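Local coordinates for protein short-chain dehydrogenase/reductase SDR (Vibrio parahaemolyticus, PDB 3GUY) that probably acts as an NAD(P)-dependent oxidoreductase of the short-chain dehydrogenase/reductase family, at residues N102-A107 / W148-L153; N124-M129 / K167-Y172. The protein carries 2 engineered substitutions. All blocks are in the same frame, centred on the assembly; numbering follows the deposited sequence.

Contact 1 (N102-A107 / W148-L153); sequences NNLSSA and WAVKGL
Two neighbouring helices of the Rossmann fold, 93-118 and 141-160, run side by side here. Their short segments are inclined at only 20° with axes 9.4 Å apart, with an alanine methyl of each helix facing the other. Within the first helix, Ser106 OG gives a hydrogen bond to Asn102 O, a turn earlier. Asn103 meets the other helix through its backbone, its O lying 3.7 Å from Val150 CG2. Its amide group is instead bonded within the same chain, ND2 giving hydrogen bonds to Leu99 O and Ser82 O while OD1 accepts one from Lys147 NZ, so a buried polar group is well satisfied. Leu104 starts off along the flank of its helix, but with CG anti to the backbone N (chi1 -180°) its fork reaches across, and CD1 and CD2 sit 3.6 and 3.8 Å from Ala149 CB. A bulky branched tip thus meets a single methyl. Leu104 and Ala149 also pack against Leu104 and Ala149 of a second subunit, consistent with the four-helix bundle interface of the family's dimers. Ala107 reverses the pairing of sizes: its CB faces the fork of Val150, 3.6 Å from CG2 and 4.1 Å from CG1. Beyond it, Leu153 brings CD2 to 4.2 Å from Ala107 O.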
ATOM      1  N   ASN D 102     -12.797  -1.563 -21.168  1.00 24.72           N
ATOM      2  CA  ASN D 102     -13.484  -0.340 -20.718  1.00 25.05           C
ATOM      3  C   ASN D 102     -12.750   0.436 -19.617  1.00 25.83           C
ATOM      4  O   ASN D 102     -12.987   1.649 -19.458  1.00 27.54           O
ATOM      5  CB  ASN D 102     -14.868  -0.624 -20.171  1.00 24.96           C
ATOM      6  CG  ASN D 102     -15.849  -1.179 -21.189  1.00 27.95           C
ATOM      7  OD1 ASN D 102     -15.594  -1.198 -22.396  1.00 30.39           O
ATOM      8  ND2 ASN D 102     -16.986  -1.709 -20.669  1.00 27.41           N
ATOM      9  N   ASN D 103     -11.927  -0.246 -18.799  1.00 24.75           N
ATOM     10  CA  ASN D 103     -11.236   0.403 -17.669  1.00 24.38           C
ATOM     11  C   ASN D 103      -9.745   0.612 -17.913  1.00 24.53           C
ATOM     12  O   ASN D 103      -9.225   1.739 -17.831  1.00 26.03           O
ATOM     13  CB  ASN D 103     -11.437  -0.391 -16.381  1.00 23.12           C
ATOM     14  CG  ASN D 103     -12.891  -0.403 -15.925  1.00 24.76           C
ATOM     15  OD1 ASN D 103     -13.356   0.538 -15.266  1.00 26.82           O
ATOM     16  ND2 ASN D 103     -13.616  -1.476 -16.256  1.00 21.99           N
ATOM     17  N   LEU D 104      -9.048  -0.461 -18.250  1.00 24.67           N
ATOM     18  CA  LEU D 104      -7.599  -0.392 -18.367  1.00 24.22           C
ATOM     19  C   LEU D 104      -7.169   0.115 -19.747  1.00 24.02           C
ATOM     20  O   LEU D 104      -6.332   1.000 -19.850  1.00 24.34           O
ATOM     21  CB  LEU D 104      -6.953  -1.769 -18.056  1.00 24.25           C
ATOM     22  CG  LEU D 104      -5.407  -1.838 -18.134  1.00 24.79           C
ATOM     23  CD1 LEU D 104      -4.752  -0.703 -17.327  1.00 23.46           C
ATOM     24  CD2 LEU D 104      -4.893  -3.298 -17.696  1.00 20.79           C
ATOM     25  N   SER D 105      -7.707  -0.469 -20.804  1.00 24.78           N
ATOM     26  CA  SER D 105      -7.298  -0.071 -22.146  1.00 26.18           C
ATOM     27  C   SER D 105      -7.666   1.407 -22.350  1.00 26.35           C
ATOM     28  O   SER D 105      -6.861   2.202 -22.859  1.00 27.08           O
ATOM     29  CB  SER D 105      -7.977  -0.946 -23.203  1.00 26.90           C
ATOM     30  OG  SER D 105      -7.494  -2.270 -23.093  1.00 27.59           O
ATOM     31  N   SER D 106      -8.869   1.763 -21.917  1.00 25.84           N
ATOM     32  CA  SER D 106      -9.394   3.112 -22.131  1.00 25.49           C
ATOM     33  C   SER D 106      -8.503   4.105 -21.422  1.00 24.58           C
ATOM     34  O   SER D 106      -8.120   5.113 -22.006  1.00 23.46           O
ATOM     35  CB  SER D 106     -10.838   3.228 -21.667  1.00 25.88           C
ATOM     36  OG  SER D 106     -10.972   3.296 -20.240  1.00 28.63           O
ATOM     37  N   ALA D 107      -8.130   3.779 -20.173  1.00 23.41           N
ATOM     38  CA  ALA D 107      -7.237   4.585 -19.384  1.00 22.23           C
ATOM     39  C   ALA D 107      -5.848   4.719 -20.007  1.00 21.69           C
ATOM     40  O   ALA D 107      -5.327   5.812 -20.046  1.00 20.88           O
ATOM     41  CB  ALA D 107      -7.126   4.070 -17.927  1.00 21.63           C
ATOM     42  N   TRP D 148      -6.606  -1.331  -9.796  1.00 18.80           N
ATOM     43  CA  TRP D 148      -5.220  -1.324  -9.363  1.00 18.14           C
ATOM     44  C   TRP D 148      -4.260  -1.071 -10.546  1.00 17.08           C
ATOM     45  O   TRP D 148      -3.209  -0.407 -10.379  1.00 16.78           O
ATOM     46  CB  TRP D 148      -4.839  -2.679  -8.743  1.00 18.06           C
ATOM     47  CG  TRP D 148      -5.320  -2.916  -7.327  1.00 20.39           C
ATOM     48  CD1 TRP D 148      -6.616  -2.771  -6.840  1.00 18.98           C
ATOM     49  CD2 TRP D 148      -4.549  -3.413  -6.241  1.00 19.63           C
ATOM     50  NE1 TRP D 148      -6.665  -3.137  -5.527  1.00 19.80           N
ATOM     51  CE2 TRP D 148      -5.418  -3.527  -5.124  1.00 20.42           C
ATOM     52  CE3 TRP D 148      -3.200  -3.765  -6.085  1.00 22.21           C
ATOM     53  CZ2 TRP D 148      -4.971  -3.960  -3.866  1.00 24.07           C
ATOM     54  CZ3 TRP D 148      -2.763  -4.213  -4.842  1.00 25.56           C
ATOM     55  CH2 TRP D 148      -3.646  -4.294  -3.734  1.00 23.98           C
ATOM     56  N   ALA D 149      -4.583  -1.668 -11.701  1.00 16.65           N
ATOM     57  CA  ALA D 149      -3.787  -1.465 -12.920  1.00 18.03           C
ATOM     58  C   ALA D 149      -3.696   0.046 -13.293  1.00 17.99           C
ATOM     59  O   ALA D 149      -2.620   0.598 -13.480  1.00 17.79           O
ATOM     60  CB  ALA D 149      -4.357  -2.292 -14.084  1.00 17.73           C
ATOM     61  N   VAL D 150      -4.838   0.698 -13.327  1.00 18.89           N
ATOM     62  CA  VAL D 150      -4.853   2.137 -13.561  1.00 19.12           C
ATOM     63  C   VAL D 150      -4.003   2.928 -12.550  1.00 19.95           C
ATOM     64  O   VAL D 150      -3.281   3.797 -12.945  1.00 18.35           O
ATOM     65  CB  VAL D 150      -6.266   2.729 -13.748  1.00 19.67           C
ATOM     66  CG1 VAL D 150      -6.188   4.293 -13.986  1.00 18.33           C
ATOM     67  CG2 VAL D 150      -7.017   2.037 -14.900  1.00 18.84           C
ATOM     68  N   LYS D 151      -4.073   2.618 -11.261  1.00 20.13           N
ATOM     69  CA  LYS D 151      -3.249   3.290 -10.266  1.00 19.77           C
ATOM     70  C   LYS D 151      -1.737   3.082 -10.442  1.00 19.50           C
ATOM     71  O   LYS D 151      -0.975   3.989 -10.251  1.00 19.03           O
ATOM     72  CB  LYS D 151      -3.645   2.862  -8.874  1.00 19.11           C
ATOM     73  CG  LYS D 151      -2.988   3.664  -7.821  1.00 23.36           C
ATOM     74  CD  LYS D 151      -3.488   3.227  -6.467  1.00 25.53           C
ATOM     75  CE  LYS D 151      -2.455   3.359  -5.425  1.00 29.78           C
ATOM     76  NZ  LYS D 151      -2.738   4.524  -4.725  1.00 31.44           N
ATOM     77  N   GLY D 152      -1.329   1.882 -10.826  1.00 19.79           N
ATOM     78  CA  GLY D 152       0.060   1.632 -11.099  1.00 19.68           C
ATOM     79  C   GLY D 152       0.516   2.418 -12.314  1.00 18.23           C
ATOM     80  O   GLY D 152       1.619   2.949 -12.309  1.00 20.38           O
ATOM     81  N   LEU D 153      -0.336   2.477 -13.323  1.00 18.52           N
ATOM     82  CA  LEU D 153      -0.092   3.304 -14.516  1.00 18.54           C
ATOM     83  C   LEU D 153       0.100   4.755 -14.121  1.00 18.75           C
ATOM     84  O   LEU D 153       1.178   5.341 -14.380  1.00 20.33           O
ATOM     85  CB  LEU D 153      -1.244   3.183 -15.479  1.00 18.26           C
ATOM     86  CG  LEU D 153      -1.170   3.951 -16.785  1.00 17.18           C
ATOM     87  CD1 LEU D 153      -0.282   3.168 -17.810  1.00 16.85           C
ATOM     88  CD2 LEU D 153      -2.574   4.152 -17.300  1.00 15.56           C
TER

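Contact 2 (N124-M129 / K167-Y172); sequences NVVMIM and KIIAVY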
ATOM      1  N   ASN D 124      -4.257  19.623 -16.507  1.00 31.87           N
ATOM      2  CA  ASN D 124      -4.556  18.859 -15.292  1.00 31.04           C
ATOM      3  C   ASN D 124      -5.330  17.660 -15.765  1.00 29.23           C
ATOM      4  O   ASN D 124      -6.418  17.803 -16.329  1.00 29.39           O
ATOM      5  CB  ASN D 124      -5.411  19.668 -14.285  1.00 31.46           C
ATOM      6  CG  ASN D 124      -4.583  20.669 -13.466  1.00 34.58           C
ATOM      7  OD1 ASN D 124      -3.344  20.541 -13.340  1.00 35.24           O
ATOM      8  ND2 ASN D 124      -5.274  21.692 -12.905  1.00 36.21           N
ATOM      9  N   VAL D 125      -4.738  16.477 -15.610  1.00 27.77           N
ATOM     10  CA  VAL D 125      -5.396  15.265 -16.013  1.00 27.07           C
ATOM     11  C   VAL D 125      -6.003  14.643 -14.769  1.00 25.87           C
ATOM     12  O   VAL D 125      -5.292  14.263 -13.860  1.00 26.37           O
ATOM     13  CB  VAL D 125      -4.401  14.339 -16.702  1.00 26.90           C
ATOM     14  CG1 VAL D 125      -5.063  13.061 -17.053  1.00 25.26           C
ATOM     15  CG2 VAL D 125      -3.867  15.058 -17.975  1.00 26.21           C
ATOM     16  N   VAL D 126      -7.314  14.597 -14.719  1.00 25.14           N
ATOM     17  CA  VAL D 126      -8.013  14.072 -13.582  1.00 25.06           C
ATOM     18  C   VAL D 126      -8.401  12.634 -13.897  1.00 24.58           C
ATOM     19  O   VAL D 126      -9.348  12.366 -14.648  1.00 23.03           O
ATOM     20  CB  VAL D 126      -9.256  14.885 -13.228  1.00 24.01           C
ATOM     21  CG1 VAL D 126      -9.985  14.236 -12.021  1.00 22.61           C
ATOM     22  CG2 VAL D 126      -8.887  16.377 -12.967  1.00 23.89           C
ATOM     23  N   MET D 127      -7.701  11.702 -13.264  1.00 25.69           N
ATOM     24  CA  MET D 127      -8.011  10.276 -13.468  1.00 24.64           C
ATOM     25  C   MET D 127      -8.958   9.720 -12.393  1.00 24.89           C
ATOM     26  O   MET D 127      -8.587   9.545 -11.241  1.00 23.56           O
ATOM     27  CB  MET D 127      -6.706   9.505 -13.537  1.00 26.00           C
ATOM     28  CG  MET D 127      -5.770   9.937 -14.712  1.00 28.73           C
ATOM     29  SD  MET D 127      -6.344   9.505 -16.415  1.00 22.73           S
ATOM     30  CE  MET D 127      -6.569   7.714 -16.012  1.00 27.57           C
ATOM     31  N   ILE D 128     -10.192   9.405 -12.769  1.00 24.93           N
ATOM     32  CA  ILE D 128     -11.141   8.898 -11.794  1.00 25.43           C
ATOM     33  C   ILE D 128     -11.080   7.377 -11.746  1.00 24.35           C
ATOM     34  O   ILE D 128     -11.256   6.693 -12.772  1.00 23.75           O
ATOM     35  CB  ILE D 128     -12.556   9.385 -12.043  1.00 27.00           C
ATOM     36  CG1 ILE D 128     -12.570  10.941 -12.030  1.00 28.24           C
ATOM     37  CG2 ILE D 128     -13.505   8.806 -11.007  1.00 26.75           C
ATOM     38  CD1 ILE D 128     -13.878  11.497 -12.366  1.00 29.22           C
ATOM     39  N   MET D 129     -10.808   6.853 -10.550  1.00 22.83           N
ATOM     40  CA  MET D 129     -10.630   5.419 -10.385  1.00 22.77           C
ATOM     41  C   MET D 129     -11.771   4.941  -9.489  1.00 22.39           C
ATOM     42  O   MET D 129     -12.936   5.111  -9.812  1.00 22.58           O
ATOM     43  CB  MET D 129      -9.195   5.086  -9.844  1.00 21.98           C
ATOM     44  CG  MET D 129      -8.118   5.191 -10.914  1.00 21.21           C
ATOM     45  SD  MET D 129      -6.427   5.264 -10.380  1.00 15.79           S
ATOM     46  CE  MET D 129      -6.518   6.990  -9.780  1.00 21.92           C
ATOM     47  N   LYS D 167       0.109  17.594 -14.870  1.00 27.55           N
ATOM     48  CA  LYS D 167      -0.047  16.964 -13.567  1.00 27.12           C
ATOM     49  C   LYS D 167      -1.163  15.943 -13.633  1.00 24.56           C
ATOM     50  O   LYS D 167      -2.115  16.133 -14.348  1.00 24.24           O
ATOM     51  CB  LYS D 167      -0.479  18.036 -12.561  1.00 28.07           C
ATOM     52  CG  LYS D 167       0.664  18.628 -11.809  1.00 32.75           C
ATOM     53  CD  LYS D 167       0.308  19.953 -11.140  1.00 36.40           C
ATOM     54  CE  LYS D 167      -1.163  20.131 -10.763  1.00 37.57           C
ATOM     55  NZ  LYS D 167      -1.662  21.388 -11.402  1.00 38.21           N
ATOM     56  N   ILE D 168      -1.059  14.881 -12.847  1.00 22.16           N
ATOM     57  CA  ILE D 168      -2.171  13.945 -12.755  1.00 22.18           C
ATOM     58  C   ILE D 168      -2.814  14.012 -11.347  1.00 20.73           C
ATOM     59  O   ILE D 168      -2.133  13.935 -10.342  1.00 21.88           O
ATOM     60  CB  ILE D 168      -1.717  12.494 -13.063  1.00 22.03           C
ATOM     61  CG1 ILE D 168      -1.235  12.356 -14.508  1.00 21.81           C
ATOM     62  CG2 ILE D 168      -2.870  11.523 -12.870  1.00 22.26           C
ATOM     63  CD1 ILE D 168      -0.526  11.011 -14.785  1.00 22.27           C
ATOM     64  N   ILE D 169      -4.125  14.156 -11.324  1.00 22.01           N
ATOM     65  CA  ILE D 169      -4.944  14.230 -10.086  1.00 22.04           C
ATOM     66  C   ILE D 169      -5.689  12.902  -9.983  1.00 21.07           C
ATOM     67  O   ILE D 169      -6.285  12.436 -10.957  1.00 20.39           O
ATOM     68  CB  ILE D 169      -5.985  15.381 -10.108  1.00 21.48           C
ATOM     69  CG1 ILE D 169      -5.333  16.722 -10.520  1.00 24.62           C
ATOM     70  CG2 ILE D 169      -6.794  15.500  -8.751  1.00 20.34           C
ATOM     71  CD1 ILE D 169      -4.170  17.051  -9.779  1.00 26.56           C
ATOM     72  N   ALA D 170      -5.540  12.248  -8.836  1.00 20.85           N
ATOM     73  CA  ALA D 170      -6.128  10.907  -8.645  1.00 19.66           C
ATOM     74  C   ALA D 170      -7.366  11.045  -7.797  1.00 19.01           C
ATOM     75  O   ALA D 170      -7.344  11.654  -6.752  1.00 20.16           O
ATOM     76  CB  ALA D 170      -5.119   9.944  -7.988  1.00 19.51           C
ATOM     77  N   VAL D 171      -8.465  10.496  -8.260  1.00 18.77           N
ATOM     78  CA  VAL D 171      -9.720  10.576  -7.548  1.00 19.49           C
ATOM     79  C   VAL D 171     -10.239   9.158  -7.368  1.00 20.52           C
ATOM     80  O   VAL D 171     -10.241   8.384  -8.338  1.00 18.91           O
ATOM     81  CB  VAL D 171     -10.771  11.373  -8.365  1.00 19.13           C
ATOM     82  CG1 VAL D 171     -12.034  11.509  -7.563  1.00 20.24           C
ATOM     83  CG2 VAL D 171     -10.174  12.753  -8.855  1.00 18.78           C
ATOM     84  N   TYR D 172     -10.667   8.839  -6.136  1.00 20.96           N
ATOM     85  CA  TYR D 172     -11.113   7.498  -5.750  1.00 20.53           C
ATOM     86  C   TYR D 172     -12.478   7.557  -5.102  1.00 22.00           C
ATOM     87  O   TYR D 172     -12.581   7.766  -3.887  1.00 23.40           O
ATOM     88  CB  TYR D 172     -10.137   6.827  -4.772  1.00 21.81           C
ATOM     89  CG  TYR D 172      -8.699   6.776  -5.242  1.00 19.87           C
ATOM     90  CD1 TYR D 172      -8.228   5.724  -6.023  1.00 18.70           C
ATOM     91  CD2 TYR D 172      -7.825   7.802  -4.950  1.00 21.95           C
ATOM     92  CE1 TYR D 172      -6.909   5.672  -6.455  1.00 21.03           C
ATOM     93  CE2 TYR D 172      -6.471   7.770  -5.397  1.00 22.96           C
ATOM     94  CZ  TYR D 172      -6.029   6.689  -6.127  1.00 22.59           C
ATOM     95  OH  TYR D 172      -4.729   6.694  -6.577  1.00 21.27           O
TER
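Strands 124-128 and 167-174 lie next to each other in the parallel sheet of the Rossmann fold, joined by helix 141-160 as a beta-alpha-beta crossover. Five backbone hydrogen bonds zip them together, donors coming from both strands in turn. The one from Val125 N to Lys167 O is 2.9 Å long and nearly straight (173°), and the last, Met129 N to Val171 O, is 2.7 Å, so the pairing persists just past the end of strand 124-128. At the other end Lys167 NZ approaches Asn124 OD1 in its carbonyl plane, on a lone pair, at 2.7 Å; these polar residues suit a partly exposed margin, and Lys167 also has a cation-pi partner in Tyr214. Inside, branched aliphatics fill the face carrying Val126, Ile128, Ile169 and Val171, where Val126 CG1 and Val171 CG2 cross obliquely at 3.5 Å. Met129, flexible and unbranched, bends at chi3 (-74°) and packs its methyl CE 3.6 Å from Tyr172 CE1 and 3.7 Å from Ala170 CB. Its SD lies 5.0 Å from the centroid of the Tyr172 ring, an oblique Met-aromatic contact.

One layer out, strand 75-78 bonds to strand 124-128, and strand 214-222 flanks strand 167-174, with Ile218 against Val171. Helix 141-160 covers Met127, Ile168 and Ala170; its Arg158 NH1 donates a hydrogen bond to Ile168 O.

In the fold
Both contacts are buried, yet they occupy successive layers of one alpha/beta sandwich, with centres about 12 Å apart. Contact 2 lies within the sheet and touches no other chain of the assembly; contact 1 lies in the helical layer over it and reaches the second subunit. Helix 141-160 belongs to both stories: it forms one side of contact 1 and connects the strands of contact 2. Val150 is one bridge: its CG1 lies 3.7 Å from Met129 CG. Their chemistry follows their places: main-chain hydrogen bonds fix the strand register of contact 2, whereas contact 1, between helices already bonded internally, is made by apolar packing and buries less surface, 230 against 563 Å².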